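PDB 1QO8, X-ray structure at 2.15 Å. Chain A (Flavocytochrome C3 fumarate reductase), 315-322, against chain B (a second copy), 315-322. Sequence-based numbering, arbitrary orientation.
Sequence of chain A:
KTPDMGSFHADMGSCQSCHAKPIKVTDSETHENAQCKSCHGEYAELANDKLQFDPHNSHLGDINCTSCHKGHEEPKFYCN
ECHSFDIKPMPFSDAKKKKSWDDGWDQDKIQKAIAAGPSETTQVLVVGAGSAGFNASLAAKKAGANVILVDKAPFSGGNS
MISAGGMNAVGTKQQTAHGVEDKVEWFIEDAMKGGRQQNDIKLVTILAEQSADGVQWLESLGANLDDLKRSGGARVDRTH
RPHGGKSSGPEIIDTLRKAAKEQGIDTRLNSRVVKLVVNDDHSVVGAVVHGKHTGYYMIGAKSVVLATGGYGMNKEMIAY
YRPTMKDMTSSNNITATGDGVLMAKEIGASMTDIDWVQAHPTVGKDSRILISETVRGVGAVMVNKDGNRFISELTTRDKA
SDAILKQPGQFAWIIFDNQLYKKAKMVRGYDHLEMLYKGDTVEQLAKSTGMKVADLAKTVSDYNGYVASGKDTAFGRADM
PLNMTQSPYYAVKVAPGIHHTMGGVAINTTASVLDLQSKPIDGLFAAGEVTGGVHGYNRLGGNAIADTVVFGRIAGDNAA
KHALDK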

# COMPACT_ATOMS: atom_id res chain seq x y z
N LYS A 315 3.40 -13.54 -3.21
CA LYS A 315 4.69 -13.20 -2.64
C LYS A 315 5.19 -11.78 -2.94
O LYS A 315 5.87 -11.19 -2.06
CB LYS A 315 5.74 -14.20 -3.18
CG LYS A 315 5.52 -15.59 -2.44
CD LYS A 315 6.63 -16.50 -2.96
CE LYS A 315 6.87 -17.76 -2.14
NZ LYS A 315 5.90 -18.84 -2.45
N GLU A 316 4.87 -11.27 -4.11
CA GLU A 316 5.32 -9.90 -4.44
C GLU A 316 4.48 -8.90 -3.69
O GLU A 316 5.03 -7.93 -3.14
CB GLU A 316 5.19 -9.62 -5.98
CG GLU A 316 5.44 -8.12 -6.19
CD GLU A 316 5.48 -7.57 -7.60
OE1 GLU A 316 5.72 -8.37 -8.52
OE2 GLU A 316 5.26 -6.35 -7.73
N MET A 317 3.15 -9.11 -3.62
CA MET A 317 2.34 -8.18 -2.88
C MET A 317 2.72 -8.20 -1.39
O MET A 317 2.87 -7.18 -0.71
CB MET A 317 0.83 -8.52 -3.06
CG MET A 317 0.31 -8.26 -4.48
SD MET A 317 -1.37 -8.78 -4.71
CE MET A 317 -2.40 -7.75 -3.73
N ILE A 318 2.84 -9.42 -0.79
CA ILE A 318 3.28 -9.51 0.62
C ILE A 318 4.63 -8.84 0.87
O ILE A 318 4.71 -8.10 1.81
CB ILE A 318 3.43 -11.02 1.08
CG1 ILE A 318 2.03 -11.63 1.02
CG2 ILE A 318 4.13 -11.10 2.42
CD1 ILE A 318 1.00 -11.19 2.01
N ALA A 319 5.66 -9.09 0.08
CA ALA A 319 6.97 -8.50 0.22
C ALA A 319 6.87 -6.97 0.05
O ALA A 319 7.47 -6.27 0.85
CB ALA A 319 7.97 -9.04 -0.79
N TYR A 320 5.95 -6.45 -0.77
CA TYR A 320 5.81 -5.02 -0.91
C TYR A 320 5.10 -4.31 0.24
O TYR A 320 5.45 -3.19 0.65
CB TYR A 320 5.08 -4.63 -2.22
CG TYR A 320 5.60 -3.22 -2.55
CD1 TYR A 320 6.88 -3.03 -3.08
CD2 TYR A 320 4.81 -2.15 -2.23
CE1 TYR A 320 7.34 -1.72 -3.34
CE2 TYR A 320 5.26 -0.86 -2.50
CZ TYR A 320 6.50 -0.66 -3.06
OH TYR A 320 6.89 0.63 -3.27
N TYR A 321 4.05 -4.90 0.76
CA TYR A 321 3.23 -4.30 1.80
C TYR A 321 3.82 -4.64 3.17
O TYR A 321 3.69 -3.88 4.12
CB TYR A 321 1.79 -4.80 1.69
CG TYR A 321 1.00 -4.39 0.47
CD1 TYR A 321 1.08 -3.06 0.06
CD2 TYR A 321 0.23 -5.26 -0.30
CE1 TYR A 321 0.35 -2.61 -1.03
CE2 TYR A 321 -0.48 -4.80 -1.41
CZ TYR A 321 -0.41 -3.47 -1.78
OH TYR A 321 -1.10 -2.97 -2.85
N ARG A 322 4.40 -5.85 3.34
CA ARG A 322 4.78 -6.35 4.65
C ARG A 322 6.05 -7.17 4.51
O ARG A 322 6.05 -8.39 4.71
CB ARG A 322 3.69 -7.28 5.27
CG ARG A 322 2.47 -6.55 5.81
CD ARG A 322 2.92 -5.85 7.14
NE ARG A 322 1.77 -5.14 7.73
CZ ARG A 322 1.49 -3.87 7.38
NH1 ARG A 322 2.29 -3.27 6.52
NH2 ARG A 322 0.43 -3.26 7.93
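Chain B, residues 315-322: KEMIAYYR

Residues 315-321 of chain B form a helix, as do the same residues of chain A, and in both copies the arginine at 322 is the first residue to leave helical phi/psi, at -146/71 for Arg B322 and -145/66 for Arg A322. Backbone hydrogen bonds of the i to i+4 type hold each turn, among them Tyr B321 N to Met B317 O at 2.8 Å and Arg B322 N to Ile B318 O at 2.7 Å. The two helices run obliquely, closer to antiparallel than to parallel: their N-to-C directions differ by 122°, with a signed crossing angle of -122°. Their axes come no nearer than 12.6 Å, a separation that leaves room for large side chains between them. The backbones are in register at Tyr A320 and Tyr B320, whose CA atoms lie 8.9 Å apart.

These two tyrosines form the centre of the contact. Both point toward the opposing helix with chi1 in the t well, and their rings meet obliquely, with centroids 4.4 Å apart and planes at 40°; Tyr A320 CD2 and Tyr B320 CD2 approach to 3.4 Å. Each ring is also a knob in a hole of the other helix. Tyr B320 sits among Glu A316, Met A317, Tyr A320 and Tyr A321, so that its OH lies 3.4 Å from Met A317 CG and its CE1 3.4 Å from Glu A316 OE2. The reciprocal knob, Tyr A320, fits slightly less tightly at these points, with OH 3.6 Å from Met B317 CG and CE1 3.9 Å from Glu B316 OE2.

The neighbouring tyrosines complete the aromatic cluster. The edge of Tyr B320 is directed toward the face of Tyr A321 in an offset arrangement, centroids 5.7 Å apart, and the edge of Tyr A320 meets the face of Tyr B321 in the same way at 5.8 Å. Although Tyr A321 and Tyr B321 leave their backbones sideways, their rings reach inward until CE1 of Tyr A321 is 4.4 Å from CE1 of Tyr B321.

No direct hydrogen bond crosses between the stretches; water supplies the polar links. One water joins Tyr B321 OH (2.7 Å) to Tyr A320 O (2.9 Å), and another joins Tyr A321 OH (2.5 Å) to Tyr B320 O (3.1 Å). A third lies 2.6 Å from Tyr A320 OH and donates to Glu B316 OE2 at 2.5 Å. Ile A318 and Ile B318 point away and take no part. In all, 388 Å² is buried.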

# COMPACT_ATOMS: atom_id res chain seq x y z
N LYS B 315 9.06 7.00 -8.52
CA LYS B 315 8.28 6.46 -9.62
C LYS B 315 7.80 5.03 -9.33
O LYS B 315 6.64 4.71 -9.64
CB LYS B 315 9.13 6.55 -10.91
CG LYS B 315 9.24 8.04 -11.36
CD LYS B 315 10.31 8.17 -12.46
CE LYS B 315 10.49 9.58 -12.99
NZ LYS B 315 11.53 10.39 -12.25
N GLU B 316 8.60 4.23 -8.65
CA GLU B 316 8.24 2.85 -8.34
C GLU B 316 7.16 2.85 -7.26
O GLU B 316 6.19 2.08 -7.33
CB GLU B 316 9.45 2.00 -7.89
CG GLU B 316 9.08 0.60 -7.42
CD GLU B 316 10.23 -0.31 -6.98
OE1 GLU B 316 11.22 -0.55 -7.71
OE2 GLU B 316 10.23 -0.82 -5.84
N MET B 317 7.29 3.70 -6.25
CA MET B 317 6.23 3.80 -5.23
C MET B 317 4.91 4.21 -5.83
O MET B 317 3.83 3.60 -5.59
CB MET B 317 6.69 4.74 -4.10
CG MET B 317 7.82 4.07 -3.32
SD MET B 317 8.45 5.16 -2.04
CE MET B 317 7.27 5.06 -0.71
N ILE B 318 4.98 5.34 -6.58
CA ILE B 318 3.73 5.84 -7.17
C ILE B 318 3.16 4.80 -8.12
O ILE B 318 1.92 4.74 -8.21
CB ILE B 318 4.11 7.10 -8.04
CG1 ILE B 318 4.51 8.23 -7.09
CG2 ILE B 318 3.02 7.38 -9.08
CD1 ILE B 318 3.38 8.79 -6.24
N ALA B 319 3.93 4.10 -8.93
CA ALA B 319 3.34 3.11 -9.83
C ALA B 319 2.66 1.95 -9.05
O ALA B 319 1.68 1.43 -9.56
CB ALA B 319 4.39 2.50 -10.73
N TYR B 320 3.19 1.64 -7.87
CA TYR B 320 2.73 0.48 -7.13
C TYR B 320 1.50 0.90 -6.32
O TYR B 320 0.58 0.10 -6.34
CB TYR B 320 3.81 -0.18 -6.25
CG TYR B 320 3.36 -1.60 -5.94
CD1 TYR B 320 3.61 -2.65 -6.84
CD2 TYR B 320 2.64 -1.88 -4.81
CE1 TYR B 320 3.17 -3.94 -6.57
CE2 TYR B 320 2.17 -3.15 -4.50
CZ TYR B 320 2.44 -4.15 -5.38
OH TYR B 320 1.97 -5.42 -5.15
N TYR B 321 1.48 2.16 -5.84
CA TYR B 321 0.34 2.61 -5.06
C TYR B 321 -0.76 3.14 -5.91
O TYR B 321 -1.96 3.10 -5.56
CB TYR B 321 0.76 3.67 -3.99
CG TYR B 321 1.71 3.14 -2.95
CD1 TYR B 321 1.49 1.83 -2.41
CD2 TYR B 321 2.77 3.80 -2.42
CE1 TYR B 321 2.32 1.33 -1.39
CE2 TYR B 321 3.61 3.32 -1.41
CZ TYR B 321 3.35 2.04 -0.92
OH TYR B 321 4.22 1.54 0.05
N ARG B 322 -0.36 3.78 -7.04
CA ARG B 322 -1.32 4.56 -7.82
C ARG B 322 -0.97 4.47 -9.29
O ARG B 322 -0.50 5.42 -9.92
CB ARG B 322 -1.36 6.04 -7.38
CG ARG B 322 -2.07 6.28 -6.04
CD ARG B 322 -3.56 6.23 -6.21
NE ARG B 322 -4.36 6.53 -5.06
CZ ARG B 322 -4.72 5.60 -4.13
NH1 ARG B 322 -4.32 4.34 -4.31
NH2 ARG B 322 -5.47 6.00 -3.11
O HOH W 1 3.75 -0.83 1.14
O HOH W 2 6.73 1.35 -0.47
O HOH W 3 9.22 0.92 -4.28
O HOH W 4 -0.76 -0.65 -3.63
O HOH W 5 -0.93 -4.37 -5.04